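PDB 2AP3: conserved hypothetical protein from Staphylococcus aureus subsp. aureus, which is of unknown function but, as a member of the putative cell-wall binding lipoprotein family, may associate with the cell wall. Local coordinates for residues Q94-A99 against D120-K125. Numbering follows the deposited sequence.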
loop_
_atom_site.group_PDB
_atom_site.type_symbol
_atom_site.label_atom_id
_atom_site.label_comp_id
_atom_site.label_asym_id
_atom_site.label_seq_id
_atom_site.Cartn_x
_atom_site.Cartn_y
_atom_site.Cartn_z
ATOM N N GLN A 94 10.995 4.284 8.447
ATOM C CA GLN A 94 12.139 4.331 9.375
ATOM C C GLN A 94 13.384 4.906 8.709
ATOM O O GLN A 94 14.125 5.672 9.335
ATOM C CB GLN A 94 12.434 2.944 9.962
ATOM C CG GLN A 94 11.494 2.548 11.098
ATOM C CD GLN A 94 11.842 1.210 11.740
ATOM O OE1 GLN A 94 11.003 0.312 11.819
ATOM N NE2 GLN A 94 13.085 1.077 12.212
ATOM N N ASP A 95 13.609 4.532 7.450
ATOM C CA ASP A 95 14.744 5.025 6.679
ATOM C C ASP A 95 14.528 6.466 6.228
ATOM O O ASP A 95 15.492 7.227 6.076
ATOM C CB ASP A 95 14.998 4.139 5.457
ATOM C CG ASP A 95 15.556 2.769 5.821
ATOM O OD1 ASP A 95 15.935 2.551 6.990
ATOM O OD2 ASP A 95 15.619 1.906 4.924
ATOM N N PHE A 96 13.264 6.824 6.008
ATOM C CA PHE A 96 12.885 8.160 5.550
ATOM C C PHE A 96 13.302 9.242 6.533
ATOM O O PHE A 96 13.953 10.214 6.143
ATOM C CB PHE A 96 11.373 8.247 5.288
ATOM C CG PHE A 96 10.824 9.655 5.338
ATOM C CD1 PHE A 96 10.064 10.081 6.428
ATOM C CD2 PHE A 96 11.079 10.556 4.305
ATOM C CE1 PHE A 96 9.563 11.380 6.484
ATOM C CE2 PHE A 96 10.582 11.859 4.354
ATOM C CZ PHE A 96 9.826 12.271 5.444
ATOM N N LYS A 97 12.924 9.068 7.799
ATOM C CA LYS A 97 13.149 10.082 8.834
ATOM C C LYS A 97 14.624 10.463 8.996
ATOM O O LYS A 97 14.945 11.523 9.545
ATOM C CB LYS A 97 12.567 9.623 10.176
ATOM C CG LYS A 97 11.061 9.464 10.167
ATOM C CD LYS A 97 10.519 9.187 11.552
ATOM C CE LYS A 97 9.005 9.261 11.559
ATOM N NZ LYS A 97 8.441 9.016 12.917
ATOM N N LYS A 98 15.508 9.599 8.499
ATOM C CA LYS A 98 16.952 9.815 8.568
ATOM C C LYS A 98 17.442 10.736 7.447
ATOM O O LYS A 98 18.537 11.314 7.540
ATOM C CB LYS A 98 17.699 8.474 8.529
ATOM C CG LYS A 98 17.163 7.423 9.507
ATOM C CD LYS A 98 17.935 6.112 9.423
ATOM C CE LYS A 98 18.961 5.976 10.542
ATOM N NZ LYS A 98 20.206 6.763 10.304
ATOM N N ALA A 99 16.622 10.880 6.403
ATOM C CA ALA A 99 16.952 11.726 5.259
ATOM C C ALA A 99 16.490 13.176 5.442
ATOM O O ALA A 99 16.013 13.568 6.510
ATOM C CB ALA A 99 16.366 11.136 3.975
ATOM N N ASP A 120 7.011 16.759 3.442
ATOM C CA ASP A 120 5.670 16.740 3.992
ATOM C C ASP A 120 4.746 15.822 3.212
ATOM O O ASP A 120 3.878 15.197 3.797
ATOM C CB ASP A 120 5.089 18.152 4.058
ATOM C CG ASP A 120 5.792 19.018 5.080
ATOM O OD1 ASP A 120 6.394 18.480 6.037
ATOM O OD2 ASP A 120 5.729 20.253 4.937
ATOM N N VAL A 121 4.938 15.765 1.896
ATOM C CA VAL A 121 4.144 14.894 1.041
ATOM C C VAL A 121 4.546 13.443 1.258
ATOM O O VAL A 121 3.684 12.568 1.267
ATOM C CB VAL A 121 4.207 15.324 -0.455
ATOM C CG1 VAL A 121 3.398 14.384 -1.362
ATOM C CG2 VAL A 121 3.658 16.739 -0.583
ATOM N N LEU A 122 5.840 13.201 1.475
ATOM C CA LEU A 122 6.296 11.856 1.824
ATOM C C LEU A 122 5.725 11.425 3.178
ATOM O O LEU A 122 5.283 10.278 3.329
ATOM C CB LEU A 122 7.830 11.761 1.786
ATOM C CG LEU A 122 8.435 11.729 0.380
ATOM C CD1 LEU A 122 9.904 12.172 0.393
ATOM C CD2 LEU A 122 8.328 10.348 -0.258
ATOM N N LYS A 123 5.693 12.341 4.150
ATOM C CA LYS A 123 4.988 12.099 5.417
ATOM C C LYS A 123 3.511 11.736 5.188
ATOM O O LYS A 123 2.999 10.797 5.791
ATOM C CB LYS A 123 5.106 13.312 6.365
ATOM C CG LYS A 123 6.462 13.396 7.031
ATOM C CD LYS A 123 6.857 14.817 7.417
ATOM C CE LYS A 123 8.316 14.844 7.837
ATOM N NZ LYS A 123 8.840 16.204 8.157
ATOM N N GLU A 124 2.843 12.453 4.288
ATOM C CA GLU A 124 1.439 12.172 3.988
ATOM C C GLU A 124 1.301 10.781 3.337
ATOM O O GLU A 124 0.302 10.070 3.573
ATOM C CB GLU A 124 0.836 13.259 3.090
ATOM C CG GLU A 124 -0.686 13.206 3.004
ATOM C CD GLU A 124 -1.340 12.894 4.352
ATOM O OE1 GLU A 124 -1.252 13.727 5.278
ATOM O OE2 GLU A 124 -1.931 11.804 4.494
ATOM N N LYS A 125 2.304 10.395 2.537
ATOM C CA LYS A 125 2.316 9.070 1.891
ATOM C C LYS A 125 2.237 7.975 2.947
ATOM O O LYS A 125 1.398 7.070 2.865
ATOM C CB LYS A 125 3.581 8.866 1.035
ATOM C CG LYS A 125 3.745 7.422 0.486
ATOM C CD LYS A 125 5.143 7.168 -0.119
ATOM C CE LYS A 125 5.413 5.670 -0.371
ATOM N NZ LYS A 125 6.726 5.416 -1.063
#
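Phe-96 of helix 61-96 reaches across to Leu-122 and Lys-123 on helix 109-150 in an all-helical bundle, and this single ring makes every close contact between the two segments. The backbones stay well apart, with the CA atoms of Phe-96 and Leu-122 8.4 Å from each other, and no hydrogen bond crosses the gap, so the join is made by side chains through van der Waals contact. A first torsion that sets CG anti to the backbone N (chi1 158°) sends the ring out toward helix 109-150.

On the buried side the ring packs on Leu-122: Phe-96 CE2 lies 3.8 Å from Leu-122 CB, and Leu-122 CD1 approaches the same ring carbon. Tyr-21 and Val-25 of helix 10-30 also touch Leu-122, while the ring of Tyr-126 meets that of Phe-96, which sets the pair in the buried interior between helices.

On the exposed side the contact is again aliphatic: the stem of Lys-123 runs extended beyond CG and crosses the Phe-96 side chain at roughly a right angle. Its ammonium end makes a long ion pair with Asp-120 one turn earlier, with Lys-123 NZ 4.0 Å from Asp-120 OD1. Two methylenes do the touching: Lys-123 CG sits 3.7 Å from Phe-96 CE1, and Lys-123 CE meets the ring edge in plane, 3.8 Å from Phe-96 CZ.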